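Local coordinates for protein transcriptional regulator KdgR (Pseudomonas aeruginosa, PDB 5Y6I) that probably binds DNA through an IclR-type helix-turn-helix domain and regulates transcription, as a member of the IclR family, at the interface of chains A and B. Sequence-based numbering; all coordinates share one arbitrary frame. Chains: chain A/B, Transcriptional regulator KdgR.

Contact 1: the interface of chains A and B. Residues chain A 220, 222; chain B 98, 125-128.
A:Arg222 and B:Glu128 form a salt bridge across the two chains, and A:Arg220 lies on B:Gln126 beside it. The bond of the first pair runs from guanidinium NH1 of A:Arg222 to carboxylate OE2 of B:Glu128, 3.0 Å away. It is fairly straight, 158° at the hydrogen. OE2 lies almost in the guanidinium plane, at its edge. The carboxylate is turned differently. NH1 reaches OE2 from above the carboxylate plane, and the two flat groups stand 79° apart. These near-perpendicular planes rule out a flat, two-toothed pairing. The bend of B:Glu128 at chi2 turns its carboxylate toward the arginine. CD of A:Arg222 also packs 3.8 Å from CD of B:Glu128.

The second pair is stacked. The guanidinium of A:Arg220 and the side-chain amide of B:Gln126 are nearly parallel, 14° apart. Amide carbon CD of B:Gln126 lies over the centre of the guanidinium, 3.6 Å from CZ of A:Arg220. B:Gln126 is extended, with CG anti to the backbone N, and this carries its amide out under the arginine. The methyl CB of B:Ala98 sits at the guanidinium edge, 4.0 Å from NH2 of A:Arg220.

Both arginines come from the chain A loop just before strand 223-232. B:Gln126 and B:Glu128 lie on strand 121-128 of chain B, and B:Ala98 lies on helix 94-108.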
ATOM      1  N   ARG A 220       1.457   1.215   4.346  1.00 63.61           N
ATOM      2  CA  ARG A 220       2.814   0.688   4.434  1.00 62.78           C
ATOM      3  C   ARG A 220       3.789   1.688   5.036  1.00 62.15           C
ATOM      4  O   ARG A 220       4.987   1.401   5.103  1.00 68.47           O
ATOM      5  CB  ARG A 220       3.292   0.220   3.056  1.00 69.29           C
ATOM      6  CG  ARG A 220       2.189  -0.460   2.243  1.00 73.17           C
ATOM      7  CD  ARG A 220       2.766  -1.223   1.094  1.00 67.11           C
ATOM      8  NE  ARG A 220       3.870  -1.997   1.604  1.00 73.59           N
ATOM      9  CZ  ARG A 220       3.948  -3.321   1.550  1.00 78.48           C
ATOM     10  NH1 ARG A 220       3.000  -4.037   0.954  1.00 71.90           N
ATOM     11  NH2 ARG A 220       5.001  -3.923   2.071  1.00 85.60           N
ATOM     12  N   ARG A 222       4.371   4.787   3.874  1.00 66.58           N
ATOM     13  CA  ARG A 222       4.999   5.648   2.887  1.00 63.55           C
ATOM     14  C   ARG A 222       4.314   6.998   2.925  1.00 63.79           C
ATOM     15  O   ARG A 222       3.117   7.093   3.195  1.00 65.09           O
ATOM     16  CB  ARG A 222       4.911   5.021   1.488  1.00 66.87           C
ATOM     17  CG  ARG A 222       5.208   3.504   1.454  1.00 72.98           C
ATOM     18  CD  ARG A 222       5.207   2.898   0.035  1.00 75.94           C
ATOM     19  NE  ARG A 222       3.868   2.793  -0.534  1.00 78.21           N
ATOM     20  CZ  ARG A 222       3.483   1.843  -1.377  1.00 79.85           C
ATOM     21  NH1 ARG A 222       4.331   0.902  -1.740  1.00 81.25           N
ATOM     22  NH2 ARG A 222       2.238   1.824  -1.839  1.00 81.33           N
TER
ATOM     23  N   ALA B  98       9.908  -4.881   2.048  1.00 87.60           N
ATOM     24  CA  ALA B  98       9.297  -3.557   2.060  1.00 89.70           C
ATOM     25  C   ALA B  98      10.306  -2.476   1.676  1.00 87.24           C
ATOM     26  O   ALA B  98      10.126  -1.758   0.686  1.00 79.80           O
ATOM     27  CB  ALA B  98       8.693  -3.272   3.441  1.00 94.93           C
ATOM     28  N   VAL B 125       2.173  -8.235  -5.065  1.00 62.38           N
ATOM     29  CA  VAL B 125       1.844  -7.901  -3.686  1.00 55.52           C
ATOM     30  C   VAL B 125       2.397  -6.548  -3.245  1.00 57.65           C
ATOM     31  O   VAL B 125       2.063  -6.104  -2.136  1.00 62.68           O
ATOM     32  CB  VAL B 125       2.317  -9.010  -2.722  1.00 58.06           C
ATOM     33  CG1 VAL B 125       1.761 -10.350  -3.163  1.00 55.63           C
ATOM     34  CG2 VAL B 125       3.854  -9.092  -2.688  1.00 56.24           C
ATOM     35  N   GLN B 126       3.226  -5.877  -4.054  1.00 59.88           N
ATOM     36  CA  GLN B 126       3.654  -4.519  -3.708  1.00 63.43           C
ATOM     37  C   GLN B 126       4.230  -3.834  -4.939  1.00 67.65           C
ATOM     38  O   GLN B 126       5.047  -4.426  -5.651  1.00 72.19           O
ATOM     39  CB  GLN B 126       4.690  -4.525  -2.567  1.00 56.80           C
ATOM     40  CG  GLN B 126       5.160  -3.165  -2.195  1.00 60.92           C
ATOM     41  CD  GLN B 126       6.305  -3.165  -1.169  1.00 74.39           C
ATOM     42  OE1 GLN B 126       6.668  -2.111  -0.625  1.00 84.42           O
ATOM     43  NE2 GLN B 126       6.879  -4.321  -0.917  1.00 70.36           N
ATOM     44  N   VAL B 127       3.801  -2.600  -5.192  1.00 66.43           N
ATOM     45  CA  VAL B 127       4.234  -1.829  -6.355  1.00 72.90           C
ATOM     46  C   VAL B 127       4.802  -0.501  -5.876  1.00 73.47           C
ATOM     47  O   VAL B 127       4.094   0.287  -5.247  1.00 71.67           O
ATOM     48  CB  VAL B 127       3.087  -1.580  -7.349  1.00 70.02           C
ATOM     49  CG1 VAL B 127       3.605  -0.822  -8.561  1.00 60.62           C
ATOM     50  CG2 VAL B 127       2.463  -2.875  -7.785  1.00 66.10           C
ATOM     51  N   GLU B 128       6.067  -0.237  -6.199  1.00 82.17           N
ATOM     52  CA  GLU B 128       6.704   1.043  -5.885  1.00 87.09           C
ATOM     53  C   GLU B 128       6.976   1.772  -7.199  1.00 91.27           C
ATOM     54  O   GLU B 128       7.843   1.362  -7.980  1.00 91.72           O
ATOM     55  CB  GLU B 128       7.980   0.836  -5.068  1.00 85.88           C
ATOM     56  CG  GLU B 128       7.747   0.235  -3.677  1.00 86.84           C
ATOM     57  CD  GLU B 128       7.475   1.277  -2.600  1.00 90.14           C
ATOM     58  OE1 GLU B 128       7.451   2.488  -2.925  1.00 94.96           O
ATOM     59  OE2 GLU B 128       7.305   0.879  -1.419  1.00 91.00           O
TER

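Contact 2: the interface of chains A and B. Residues chain A 257-262; chain B 78, 81-82.
This is an interface between two copies of the protein in the deposited assembly, possibly a dimer contact, in which A:Trp257 and the backbone beyond it receive B:Arg78 from a helix of chain B. It joins the two chains there. B:Arg78 lies flat on the indole, with guanidinium and ring planes 8° apart. Its CZ sits over the five-membered ring, 3.5 Å from the centroid, as a cation-pi contact. Its CD lies over the six-membered ring. CG is anti to the backbone N (chi1 159°). The chain then runs extended to NE, which lays CD on one ring and CZ on the other. CD of B:Arg82 packs against the other guanidinium face, toward the rim.

The same guanidinium also binds backbone. NH1 of B:Arg78 donates to the carbonyl O of A:Trp257, on a lone pair in the carbonyl plane. This bond is bent, 136° at the hydrogen. A weak bond from NH1 of B:Arg78 to O of A:Tyr261 is 3.4 Å long. Stacking and bonding together would limit rotation of the group.

B:Arg82 bends at chi2 and chi3. Its NH1 forms a long salt bridge of 3.9 Å to OD2 of A:Asp262, with carboxylate and guanidinium perpendicular. CD1 of B:Leu81 packs 3.8 Å from CA of A:Gly260.

The site appears to anchor the C-terminal segment of chain A, from the end of helix 244-258, to the start of chain B's helix 78-89.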
ATOM      1  N   TRP A 257      -4.600   6.715   9.691  1.00 67.49           N
ATOM      2  CA  TRP A 257      -5.191   5.501  10.240  1.00 62.47           C
ATOM      3  C   TRP A 257      -6.326   4.990   9.365  1.00 68.04           C
ATOM      4  O   TRP A 257      -6.589   3.782   9.334  1.00 67.94           O
ATOM      5  CB  TRP A 257      -5.666   5.778  11.662  1.00 64.11           C
ATOM      6  CG  TRP A 257      -6.397   4.675  12.354  1.00 70.62           C
ATOM      7  CD1 TRP A 257      -5.904   3.829  13.306  1.00 75.33           C
ATOM      8  CD2 TRP A 257      -7.775   4.335  12.189  1.00 75.97           C
ATOM      9  NE1 TRP A 257      -6.888   2.967  13.726  1.00 83.15           N
ATOM     10  CE2 TRP A 257      -8.047   3.258  13.053  1.00 81.39           C
ATOM     11  CE3 TRP A 257      -8.806   4.833  11.379  1.00 77.47           C
ATOM     12  CZ2 TRP A 257      -9.309   2.666  13.132  1.00 80.63           C
ATOM     13  CZ3 TRP A 257     -10.051   4.248  11.451  1.00 75.91           C
ATOM     14  CH2 TRP A 257     -10.294   3.174  12.323  1.00 78.80           C
ATOM     15  N   ARG A 258      -6.990   5.872   8.620  1.00 67.63           N
ATOM     16  CA  ARG A 258      -8.017   5.378   7.712  1.00 73.09           C
ATOM     17  C   ARG A 258      -7.430   4.721   6.473  1.00 70.47           C
ATOM     18  O   ARG A 258      -8.122   3.933   5.815  1.00 74.23           O
ATOM     19  CB  ARG A 258      -8.968   6.513   7.329  1.00 80.45           C
ATOM     20  CG  ARG A 258      -9.988   6.772   8.440  1.00 91.92           C
ATOM     21  CD  ARG A 258     -10.636   8.149   8.389  1.00 96.05           C
ATOM     22  NE  ARG A 258     -11.058   8.499   7.040  1.00101.81           N
ATOM     23  CZ  ARG A 258     -11.919   9.470   6.762  1.00104.49           C
ATOM     24  NH1 ARG A 258     -12.245   9.739   5.503  1.00106.60           N
ATOM     25  NH2 ARG A 258     -12.468  10.164   7.753  1.00107.32           N
ATOM     26  N   MET A 259      -6.180   5.027   6.145  1.00 57.20           N
ATOM     27  CA  MET A 259      -5.462   4.343   5.091  1.00 63.10           C
ATOM     28  C   MET A 259      -4.709   3.115   5.597  1.00 54.54           C
ATOM     29  O   MET A 259      -3.938   2.524   4.846  1.00 48.47           O
ATOM     30  CB  MET A 259      -4.506   5.319   4.409  1.00 69.93           C
ATOM     31  CG  MET A 259      -5.236   6.535   3.861  1.00 76.94           C
ATOM     32  SD  MET A 259      -4.299   7.434   2.629  1.00 79.84           S
ATOM     33  CE  MET A 259      -4.375   6.244   1.308  1.00 78.99           C
ATOM     34  N   GLY A 260      -4.898   2.722   6.846  1.00 52.57           N
ATOM     35  CA  GLY A 260      -4.333   1.480   7.316  1.00 53.63           C
ATOM     36  C   GLY A 260      -3.075   1.633   8.122  1.00 53.59           C
ATOM     37  O   GLY A 260      -2.566   0.637   8.654  1.00 58.55           O
ATOM     38  N   TYR A 261      -2.574   2.845   8.244  1.00 56.87           N
ATOM     39  CA  TYR A 261      -1.305   3.082   8.909  1.00 60.22           C
ATOM     40  C   TYR A 261      -1.465   2.847  10.399  1.00 56.50           C
ATOM     41  O   TYR A 261      -2.411   3.337  11.012  1.00 57.95           O
ATOM     42  CB  TYR A 261      -0.845   4.519   8.623  1.00 69.77           C
ATOM     43  CG  TYR A 261       0.459   4.865   9.286  1.00 73.69           C
ATOM     44  CD1 TYR A 261       1.608   4.141   9.008  1.00 70.48           C
ATOM     45  CD2 TYR A 261       0.539   5.907  10.198  1.00 78.45           C
ATOM     46  CE1 TYR A 261       2.795   4.439   9.616  1.00 74.13           C
ATOM     47  CE2 TYR A 261       1.732   6.223  10.809  1.00 83.97           C
ATOM     48  CZ  TYR A 261       2.854   5.478  10.521  1.00 84.99           C
ATOM     49  OH  TYR A 261       4.052   5.781  11.131  1.00 94.31           O
ATOM     50  N   ASP A 262      -0.537   2.101  10.985  1.00 72.78           N
ATOM     51  CA  ASP A 262      -0.638   1.682  12.377  1.00 84.04           C
ATOM     52  C   ASP A 262      -0.122   2.722  13.362  1.00 89.00           C
ATOM     53  O   ASP A 262      -0.164   2.476  14.574  1.00 89.97           O
ATOM     54  CB  ASP A 262       0.116   0.359  12.591  1.00 92.89           C
ATOM     55  CG  ASP A 262       1.569   0.412  12.124  1.00101.02           C
ATOM     56  OD1 ASP A 262       2.194   1.493  12.186  1.00 99.09           O
ATOM     57  OD2 ASP A 262       2.097  -0.648  11.704  1.00108.66           O
TER
ATOM     58  N   ARG B  78     -10.696  -0.243   6.575  1.00 68.54           N
ATOM     59  CA  ARG B  78      -9.311  -0.155   7.030  1.00 66.16           C
ATOM     60  C   ARG B  78      -8.787  -1.512   7.497  1.00 69.26           C
ATOM     61  O   ARG B  78      -7.612  -1.835   7.285  1.00 64.10           O
ATOM     62  CB  ARG B  78      -9.189   0.880   8.153  1.00 60.92           C
ATOM     63  CG  ARG B  78      -7.948   0.663   8.992  1.00 67.23           C
ATOM     64  CD  ARG B  78      -8.129   1.115  10.412  1.00 72.16           C
ATOM     65  NE  ARG B  78      -7.078   0.618  11.308  1.00 79.12           N
ATOM     66  CZ  ARG B  78      -5.804   1.008  11.280  1.00 88.99           C
ATOM     67  NH1 ARG B  78      -5.400   1.895  10.386  1.00 93.69           N
ATOM     68  NH2 ARG B  78      -4.920   0.513  12.143  1.00 93.64           N
ATOM     69  N   LEU B  81      -6.986  -3.589   4.930  1.00 72.85           N
ATOM     70  CA  LEU B  81      -5.563  -3.302   4.748  1.00 67.55           C
ATOM     71  C   LEU B  81      -4.743  -3.979   5.826  1.00 61.93           C
ATOM     72  O   LEU B  81      -3.692  -4.562   5.544  1.00 64.63           O
ATOM     73  CB  LEU B  81      -5.295  -1.800   4.770  1.00 62.42           C
ATOM     74  CG  LEU B  81      -6.071  -0.952   3.775  1.00 64.69           C
ATOM     75  CD1 LEU B  81      -6.288   0.501   4.254  1.00 63.75           C
ATOM     76  CD2 LEU B  81      -5.357  -0.995   2.435  1.00 61.52           C
ATOM     77  N   ARG B  82      -5.209  -3.908   7.070  1.00 59.65           N
ATOM     78  CA  ARG B  82      -4.519  -4.603   8.151  1.00 67.96           C
ATOM     79  C   ARG B  82      -4.332  -6.076   7.814  1.00 65.72           C
ATOM     80  O   ARG B  82      -3.235  -6.625   7.960  1.00 59.95           O
ATOM     81  CB  ARG B  82      -5.291  -4.439   9.453  1.00 65.71           C
ATOM     82  CG  ARG B  82      -5.610  -3.005   9.715  1.00 78.23           C
ATOM     83  CD  ARG B  82      -4.349  -2.190   9.498  1.00 77.61           C
ATOM     84  NE  ARG B  82      -3.384  -2.428  10.562  1.00 83.43           N
ATOM     85  CZ  ARG B  82      -2.072  -2.299  10.420  1.00 82.09           C
ATOM     86  NH1 ARG B  82      -1.271  -2.515  11.450  1.00 84.76           N
ATOM     87  NH2 ARG B  82      -1.562  -1.974   9.244  1.00 82.57           N
TER

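Contact 1 and contact 2 lie about 14 Å apart, measured between the centres of their C-alpha atoms, and belong to the same A-B interface. They share no residue. Contact 1 uses a loop of chain A and strand 121-128 with helix 94-108 of chain B. Contact 2 uses the C-terminal segment of chain A and helix 78-89 of chain B. The two patches thus add separate points of attachment between the chains. The whole interface departs from exact two-fold symmetry. IclR-family regulators commonly form dimers or tetramers, but the structure alone does not show whether this pair is the working form.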